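Side-chain contacts in uncharacterized protein (Staphylococcus aureus subsp. aureus, PDB 3H04), which is of unknown function but has an alpha/beta-hydrolase fold and is probably a serine hydrolase with esterase-like activity: residues 46-51 and 99-104; 54-57 and 61-64; 145-150 and 180-185. All coordinates share one frame; numbering follows the deposited sequence.

Contact 1. Residues 46-51 and 99-104; sequences NDLSPQ and FTFGRS
R103 reaches from the end of strand 98-103 to D47 and L48, in the loop leading to helix 50-56. This is the core of an alpha/beta-hydrolase fold: the strand runs into a probable nucleophile elbow, where S104 has positive phi (61°) and its OG is hydrogen-bonded to H248. The charged part is loose across the contact. R103 NH2 lies 3.3 Å from D47 OD1 in a salt bridge whose hydrogen bond is weak, and makes a second weak bond with D47 O, which sits at the guanidinium edge. Carboxylate and guanidinium planes stand nearly perpendicular (86°), so this is no side-by-side, two-pronged pair. Each group has further partners: D251 forms a salt bridge with R103 NH1, and Y34 OH is hydrogen-bonded to both R103 NE and D47 OD1. Two waters bridge the groups as well. One donates to D47 OD2 at 2.6 Å and weakly accepts from R103 NE; the other joins D47 O, S49 N and R103 NH1, accepting from S49 N at 2.7 Å. The apolar part belongs to L48. Its CD2 approaches F101 CE2 obliquely at 4.3 Å, while Y262 of helix 256-273 packs on both side chains. A bend at chi3 (-60°) turns the arginine's head group so that one face receives the leucine methyl, with L48 CD2 over the guanidinium centre and 3.6 Å from R103 CZ.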
loop_
_atom_site.group_PDB
_atom_site.type_symbol
_atom_site.label_atom_id
_atom_site.label_comp_id
_atom_site.label_asym_id
_atom_site.label_seq_id
_atom_site.Cartn_x
_atom_site.Cartn_y
_atom_site.Cartn_z
ATOM N N ASN A 46 -1.292 4.775 10.674
ATOM C CA ASN A 46 -0.673 6.066 10.986
ATOM C C ASN A 46 0.867 6.022 11.010
ATOM O O ASN A 46 1.472 6.435 11.999
ATOM C CB ASN A 46 -1.199 6.654 12.313
ATOM C CG ASN A 46 -0.907 5.759 13.504
ATOM O OD1 ASN A 46 -0.741 4.535 13.356
ATOM N ND2 ASN A 46 -0.850 6.348 14.687
ATOM N N ASP A 47 1.478 5.533 9.921
ATOM C CA ASP A 47 2.939 5.367 9.827
ATOM C C ASP A 47 3.616 6.425 8.970
ATOM O O ASP A 47 4.833 6.367 8.801
ATOM C CB ASP A 47 3.357 3.967 9.327
ATOM C CG ASP A 47 2.983 3.700 7.853
ATOM O OD1 ASP A 47 2.220 4.493 7.249
ATOM O OD2 ASP A 47 3.463 2.686 7.310
ATOM N N LEU A 48 2.855 7.411 8.481
ATOM C CA LEU A 48 3.396 8.516 7.686
ATOM C C LEU A 48 4.034 9.574 8.608
ATOM O O LEU A 48 3.408 9.964 9.583
ATOM C CB LEU A 48 2.289 9.228 6.884
ATOM C CG LEU A 48 1.841 8.553 5.593
ATOM C CD1 LEU A 48 0.722 9.355 4.983
ATOM C CD2 LEU A 48 3.051 8.422 4.605
ATOM N N SER A 49 5.228 10.075 8.285
ATOM C CA SER A 49 5.792 11.220 9.055
ATOM C C SER A 49 4.860 12.426 9.013
ATOM O O SER A 49 4.276 12.743 7.971
ATOM C CB SER A 49 7.174 11.681 8.569
ATOM O OG SER A 49 8.000 10.564 8.204
ATOM N N PRO A 50 4.767 13.147 10.138
ATOM C CA PRO A 50 4.025 14.411 10.200
ATOM C C PRO A 50 4.369 15.359 9.054
ATOM O O PRO A 50 3.491 16.076 8.533
ATOM C CB PRO A 50 4.506 15.023 11.533
ATOM C CG PRO A 50 4.887 13.843 12.355
ATOM C CD PRO A 50 5.449 12.836 11.410
ATOM N N GLN A 51 5.640 15.380 8.673
ATOM C CA GLN A 51 6.095 16.281 7.601
ATOM C C GLN A 51 5.429 15.947 6.261
ATOM O O GLN A 51 5.078 16.861 5.498
ATOM C CB GLN A 51 7.633 16.258 7.463
ATOM C CG GLN A 51 8.297 16.938 8.628
ATOM C CD GLN A 51 9.741 16.539 8.804
ATOM O OE1 GLN A 51 10.085 15.890 9.791
ATOM N NE2 GLN A 51 10.594 16.915 7.856
ATOM N N PHE A 99 -8.171 9.956 -4.745
ATOM C CA PHE A 99 -6.942 9.285 -5.094
ATOM C C PHE A 99 -6.590 8.181 -4.088
ATOM O O PHE A 99 -6.926 8.280 -2.896
ATOM C CB PHE A 99 -5.806 10.314 -5.096
ATOM C CG PHE A 99 -6.092 11.514 -5.973
ATOM C CD1 PHE A 99 -5.782 11.478 -7.308
ATOM C CD2 PHE A 99 -6.722 12.643 -5.460
ATOM C CE1 PHE A 99 -6.059 12.561 -8.128
ATOM C CE2 PHE A 99 -7.003 13.694 -6.258
ATOM C CZ PHE A 99 -6.654 13.669 -7.588
ATOM N N THR A 100 -5.846 7.190 -4.561
ATOM C CA THR A 100 -5.250 6.183 -3.665
ATOM C C THR A 100 -3.744 6.412 -3.628
ATOM O O THR A 100 -3.108 6.760 -4.640
ATOM C CB THR A 100 -5.624 4.755 -4.051
ATOM O OG1 THR A 100 -5.248 4.470 -5.421
ATOM C CG2 THR A 100 -7.175 4.542 -3.874
ATOM N N PHE A 101 -3.187 6.291 -2.437
ATOM C CA PHE A 101 -1.774 6.513 -2.182
ATOM C C PHE A 101 -1.383 5.345 -1.334
ATOM O O PHE A 101 -1.914 5.216 -0.232
ATOM C CB PHE A 101 -1.555 7.844 -1.451
ATOM C CG PHE A 101 -0.161 8.016 -0.892
ATOM C CD1 PHE A 101 0.914 7.367 -1.461
ATOM C CD2 PHE A 101 0.052 8.820 0.220
ATOM C CE1 PHE A 101 2.214 7.545 -0.988
ATOM C CE2 PHE A 101 1.343 8.977 0.745
ATOM C CZ PHE A 101 2.426 8.364 0.136
ATOM N N GLY A 102 -0.524 4.468 -1.863
ATOM C CA GLY A 102 0.034 3.363 -1.087
ATOM C C GLY A 102 1.549 3.327 -1.105
ATOM O O GLY A 102 2.222 3.888 -2.006
ATOM N N ARG A 103 2.102 2.680 -0.089
ATOM C CA ARG A 103 3.517 2.399 -0.001
ATOM C C ARG A 103 3.650 0.918 0.101
ATOM O O ARG A 103 2.988 0.273 0.927
ATOM C CB ARG A 103 4.180 3.111 1.186
ATOM C CG ARG A 103 3.944 4.628 1.108
ATOM C CD ARG A 103 4.768 5.469 2.003
ATOM N NE ARG A 103 4.578 5.147 3.429
ATOM C CZ ARG A 103 5.340 5.607 4.431
ATOM N NH1 ARG A 103 6.367 6.403 4.202
ATOM N NH2 ARG A 103 5.056 5.276 5.682
ATOM N N SER A 104 4.546 0.384 -0.721
ATOM C CA SER A 104 4.894 -1.018 -0.722
ATOM C C SER A 104 3.607 -1.822 -1.060
ATOM O O SER A 104 2.951 -1.556 -2.063
ATOM C CB SER A 104 5.591 -1.394 0.607
ATOM O OG SER A 104 6.309 -2.592 0.430
HETATM O O HOH W 1 3.758 2.202 4.795
HETATM O O HOH W 2 6.546 8.042 7.058
#

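Contact 2. Residues 54-57 and 61-64; sequences DILT and DLIQ
T57, L56 and L62 meet without any flat group: no ring, amide or carboxylate presents a face or edge across this contact, and the closest pairs are aliphatic carbons. The tightest approach is T57 CG2 to L62 CB, 3.5 Å, closer than usual for two such carbons, with the two side chains crossing at about a right angle. The same methyl also lies 4.2 Å from L62 N, so it is lodged against the base of the leucine rather than its tip. The threonine rotamer sets this up. With OG1 between the backbone N and the carbonyl carbon (chi1 63°), the hydroxyl turns back to bond with I53 O of its own helix, and CG2 is left to face the strand. Helix 50-56 and strand 60-65 are consecutive elements of a beta-alpha-beta unit that starts at strand 30-35, and the chain needs only a short turn to pass from one to the other. The residue before T57, L56, meets the same leucine more loosely, L56 CD1 standing 4.3 Å from L62 CD1. With CG anti to the backbone N (chi1 -176°), L62 leaves CB as the atom nearest T57 and carries its methyls on toward L56; the side chain also rests on I32 and Y34 of the neighbouring strand. V265 of helix 256-273 packs against L56.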
loop_
_atom_site.group_PDB
_atom_site.type_symbol
_atom_site.label_atom_id
_atom_site.label_comp_id
_atom_site.label_asym_id
_atom_site.label_seq_id
_atom_site.Cartn_x
_atom_site.Cartn_y
_atom_site.Cartn_z
ATOM N N ASP A 54 1.804 17.053 6.471
ATOM C CA ASP A 54 1.660 18.500 6.243
ATOM C C ASP A 54 1.685 18.887 4.768
ATOM O O ASP A 54 0.886 19.708 4.326
ATOM C CB ASP A 54 2.719 19.286 7.002
ATOM C CG ASP A 54 2.471 19.289 8.496
ATOM O OD1 ASP A 54 1.328 19.012 8.907
ATOM O OD2 ASP A 54 3.406 19.560 9.263
ATOM N N ILE A 55 2.583 18.294 3.999
ATOM C CA ILE A 55 2.588 18.543 2.545
ATOM C C ILE A 55 1.278 18.095 1.843
ATOM O O ILE A 55 0.702 18.838 1.029
ATOM C CB ILE A 55 3.855 17.909 1.911
ATOM C CG1 ILE A 55 5.101 18.697 2.371
ATOM C CG2 ILE A 55 3.780 17.838 0.338
ATOM C CD1 ILE A 55 6.378 17.907 2.284
ATOM N N LEU A 56 0.811 16.886 2.171
ATOM C CA LEU A 56 -0.297 16.278 1.475
ATOM C C LEU A 56 -1.599 17.009 1.865
ATOM O O LEU A 56 -2.454 17.218 1.011
ATOM C CB LEU A 56 -0.373 14.770 1.780
ATOM C CG LEU A 56 0.747 13.835 1.248
ATOM C CD1 LEU A 56 0.540 12.392 1.728
ATOM C CD2 LEU A 56 0.820 13.896 -0.264
ATOM N N THR A 57 -1.732 17.439 3.117
ATOM C CA THR A 57 -3.022 17.962 3.594
ATOM C C THR A 57 -3.174 19.480 3.492
ATOM O O THR A 57 -4.147 20.034 3.986
ATOM C CB THR A 57 -3.326 17.503 5.031
ATOM O OG1 THR A 57 -2.339 18.013 5.939
ATOM C CG2 THR A 57 -3.356 15.963 5.095
ATOM N N ASP A 61 -7.677 16.292 1.649
ATOM C CA ASP A 61 -7.915 15.461 2.848
ATOM C C ASP A 61 -7.113 14.185 2.700
ATOM O O ASP A 61 -6.952 13.685 1.574
ATOM C CB ASP A 61 -9.395 15.085 2.996
ATOM C CG ASP A 61 -10.273 16.276 3.388
ATOM O OD1 ASP A 61 -9.781 17.428 3.378
ATOM O OD2 ASP A 61 -11.451 16.024 3.694
ATOM N N LEU A 62 -6.617 13.679 3.832
ATOM C CA LEU A 62 -5.840 12.457 3.902
ATOM C C LEU A 62 -6.590 11.471 4.792
ATOM O O LEU A 62 -6.861 11.773 5.937
ATOM C CB LEU A 62 -4.432 12.710 4.469
ATOM C CG LEU A 62 -3.535 11.467 4.474
ATOM C CD1 LEU A 62 -3.306 10.989 3.035
ATOM C CD2 LEU A 62 -2.213 11.795 5.162
ATOM N N ILE A 63 -6.950 10.320 4.239
ATOM C CA ILE A 63 -7.720 9.320 4.981
ATOM C C ILE A 63 -6.895 8.051 5.147
ATOM O O ILE A 63 -6.564 7.425 4.162
ATOM C CB ILE A 63 -9.010 9.002 4.265
ATOM C CG1 ILE A 63 -9.776 10.286 3.980
ATOM C CG2 ILE A 63 -9.869 8.056 5.150
ATOM C CD1 ILE A 63 -9.683 10.858 2.570
ATOM N N GLN A 64 -6.552 7.674 6.370
ATOM C CA GLN A 64 -5.654 6.546 6.579
ATOM C C GLN A 64 -6.446 5.286 6.901
ATOM O O GLN A 64 -7.056 5.206 7.975
ATOM C CB GLN A 64 -4.625 6.949 7.639
ATOM C CG GLN A 64 -3.932 8.178 7.102
ATOM C CD GLN A 64 -2.862 8.749 7.946
ATOM O OE1 GLN A 64 -3.006 9.882 8.393
ATOM N NE2 GLN A 64 -1.733 8.036 8.097
#

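Contact 3. Residues 145-150 and 180-185; sequences KIAQSI and RGTGKW
A147 packs on G181 and T182 where the ends of helices 141-147 and 173-182 meet, in the helical insertion between strands 121-125 and 212-217, the usual place for the cap of an alpha/beta hydrolase. Along the first segment, K145 contributes its carbonyl: S149 OG donates to K145 O at 2.7 Å, coming in 34° out of the carbonyl plane. I146 sets its side chain on L174 and V177 of the second helix, one to two turns before the glycine. A147 then makes the contact itself. Its CB points at the backbone of G181, 3.7 Å from G181 CA and 3.9 Å from G181 C; because the glycine brings no side chain, the two CA atoms, A147 CA and G181 CA, come within 5.2 Å. From A147 to I150 the chain makes a type I beta turn; S149 N bonds back to I146 O, just before it, at 2.9 Å, and I150 comes to rest on Y178. The second helix closes with a Schellman motif at G183, where phi is positive. At T182 a chi1 of 57° swings the hydroxyl back over the helix to Y178 O and leaves the methyl as the group that meets the alanine, T182 CG2 lying 4.2 Å from A147 CB.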
loop_
_atom_site.group_PDB
_atom_site.type_symbol
_atom_site.label_atom_id
_atom_site.label_comp_id
_atom_site.label_asym_id
_atom_site.label_seq_id
_atom_site.Cartn_x
_atom_site.Cartn_y
_atom_site.Cartn_z
ATOM N N LYS A 145 19.085 -14.549 5.678
ATOM C CA LYS A 145 19.929 -14.804 6.874
ATOM C C LYS A 145 19.109 -14.692 8.164
ATOM O O LYS A 145 19.147 -15.582 9.008
ATOM C CB LYS A 145 21.104 -13.834 6.979
ATOM C CG LYS A 145 22.178 -13.959 5.893
ATOM C CD LYS A 145 23.548 -13.519 6.436
ATOM C CE LYS A 145 24.597 -13.445 5.330
ATOM N NZ LYS A 145 26.023 -13.565 5.824
ATOM N N ILE A 146 18.372 -13.588 8.299
ATOM C CA ILE A 146 17.547 -13.386 9.471
ATOM C C ILE A 146 16.483 -14.457 9.527
ATOM O O ILE A 146 16.217 -15.018 10.620
ATOM C CB ILE A 146 16.940 -11.945 9.537
ATOM C CG1 ILE A 146 18.069 -10.928 9.781
ATOM C CG2 ILE A 146 15.922 -11.830 10.689
ATOM C CD1 ILE A 146 17.559 -9.572 10.333
ATOM N N ALA A 147 15.898 -14.784 8.373
ATOM C CA ALA A 147 14.870 -15.835 8.326
ATOM C C ALA A 147 15.394 -17.168 8.854
ATOM O O ALA A 147 14.722 -17.847 9.607
ATOM C CB ALA A 147 14.278 -15.994 6.903
ATOM N N GLN A 148 16.616 -17.502 8.504
ATOM C CA GLN A 148 17.281 -18.703 8.978
ATOM C C GLN A 148 17.683 -18.681 10.464
ATOM O O GLN A 148 18.074 -19.727 10.996
ATOM C CB GLN A 148 18.538 -18.937 8.126
ATOM C CG GLN A 148 18.185 -19.409 6.755
ATOM C CD GLN A 148 19.374 -19.414 5.801
ATOM O OE1 GLN A 148 20.524 -19.402 6.240
ATOM N NE2 GLN A 148 19.089 -19.442 4.495
ATOM N N SER A 149 17.611 -17.523 11.123
ATOM C CA SER A 149 18.090 -17.405 12.519
ATOM C C SER A 149 16.923 -17.486 13.484
ATOM O O SER A 149 17.134 -17.521 14.711
ATOM C CB SER A 149 18.850 -16.108 12.775
ATOM O OG SER A 149 19.576 -15.627 11.633
ATOM N N ILE A 150 15.711 -17.528 12.958
ATOM C CA ILE A 150 14.533 -17.799 13.796
ATOM C C ILE A 150 13.967 -19.177 13.437
ATOM O O ILE A 150 14.519 -19.876 12.576
ATOM C CB ILE A 150 13.470 -16.727 13.635
ATOM C CG1 ILE A 150 12.949 -16.656 12.192
ATOM C CG2 ILE A 150 14.026 -15.366 14.087
ATOM C CD1 ILE A 150 12.375 -15.314 11.854
ATOM N N ARG A 180 9.375 -13.805 3.364
ATOM C CA ARG A 180 10.242 -13.507 2.187
ATOM C C ARG A 180 11.530 -14.318 2.169
ATOM O O ARG A 180 11.980 -14.781 1.104
ATOM C CB ARG A 180 10.584 -12.028 2.122
ATOM C CG ARG A 180 9.418 -11.087 1.947
ATOM C CD ARG A 180 8.515 -11.396 0.738
ATOM N NE ARG A 180 9.236 -11.468 -0.541
ATOM C CZ ARG A 180 9.692 -10.417 -1.222
ATOM N NH1 ARG A 180 9.542 -9.162 -0.781
ATOM N NH2 ARG A 180 10.337 -10.609 -2.355
ATOM N N GLY A 181 12.175 -14.451 3.334
ATOM C CA GLY A 181 13.435 -15.127 3.407
ATOM C C GLY A 181 13.370 -16.642 3.195
ATOM O O GLY A 181 14.438 -17.307 3.060
ATOM N N THR A 182 12.161 -17.229 3.262
ATOM C CA THR A 182 11.987 -18.680 3.024
ATOM C C THR A 182 11.177 -18.934 1.763
ATOM O O THR A 182 10.924 -20.103 1.389
ATOM C CB THR A 182 11.280 -19.376 4.182
ATOM O OG1 THR A 182 10.009 -18.756 4.429
ATOM C CG2 THR A 182 12.136 -19.342 5.436
ATOM N N GLY A 183 10.760 -17.853 1.108
ATOM C CA GLY A 183 9.884 -17.966 -0.076
ATOM C C GLY A 183 8.478 -18.486 0.221
ATOM O O GLY A 183 7.823 -19.030 -0.662
ATOM N N LYS A 184 7.998 -18.314 1.450
ATOM C CA LYS A 184 6.654 -18.766 1.820
ATOM C C LYS A 184 5.593 -17.651 1.809
ATOM O O LYS A 184 4.495 -17.843 2.306
ATOM C CB LYS A 184 6.690 -19.390 3.209
ATOM C CG LYS A 184 7.420 -20.704 3.270
ATOM C CD LYS A 184 7.776 -21.094 4.720
ATOM C CE LYS A 184 8.857 -22.217 4.687
ATOM N NZ LYS A 184 9.096 -22.922 5.974
ATOM N N TRP A 185 5.929 -16.481 1.282
ATOM C CA TRP A 185 5.012 -15.331 1.313
ATOM C C TRP A 185 3.721 -15.603 0.537
ATOM O O TRP A 185 2.654 -15.270 1.005
ATOM C CB TRP A 185 5.702 -14.074 0.765
ATOM C CG TRP A 185 4.918 -12.804 0.933
ATOM C CD1 TRP A 185 4.658 -12.147 2.094
ATOM C CD2 TRP A 185 4.364 -12.001 -0.110
ATOM N NE1 TRP A 185 3.918 -11.018 1.863
ATOM C CE2 TRP A 185 3.760 -10.877 0.505
ATOM C CE3 TRP A 185 4.356 -12.102 -1.518
ATOM C CZ2 TRP A 185 3.113 -9.895 -0.224
ATOM C CZ3 TRP A 185 3.702 -11.146 -2.238
ATOM C CH2 TRP A 185 3.112 -10.023 -1.600
#

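Overall arrangement
Contacts 1 and 2 form one continuous region beside the sheet, their centres about 8 Å apart. Both use helix 50-56, and along the chain contact 2 is nested within the loop that contact 1 closes. They touch directly: F101 CE2 of contact 1 lies 3.6 Å from L56 CD1 of contact 2, and L48 CD1 is 3.8 Å from L62 CD2. Contact 1 borders the probable active site, since its second segment ends at S104, the likely nucleophile. Contact 3 follows later in the chain, in the helical insertion; its centre is about 27 Å from that of contact 1 and about 35 Å from that of contact 2, on the opposite side of the chain's centre from contact 2.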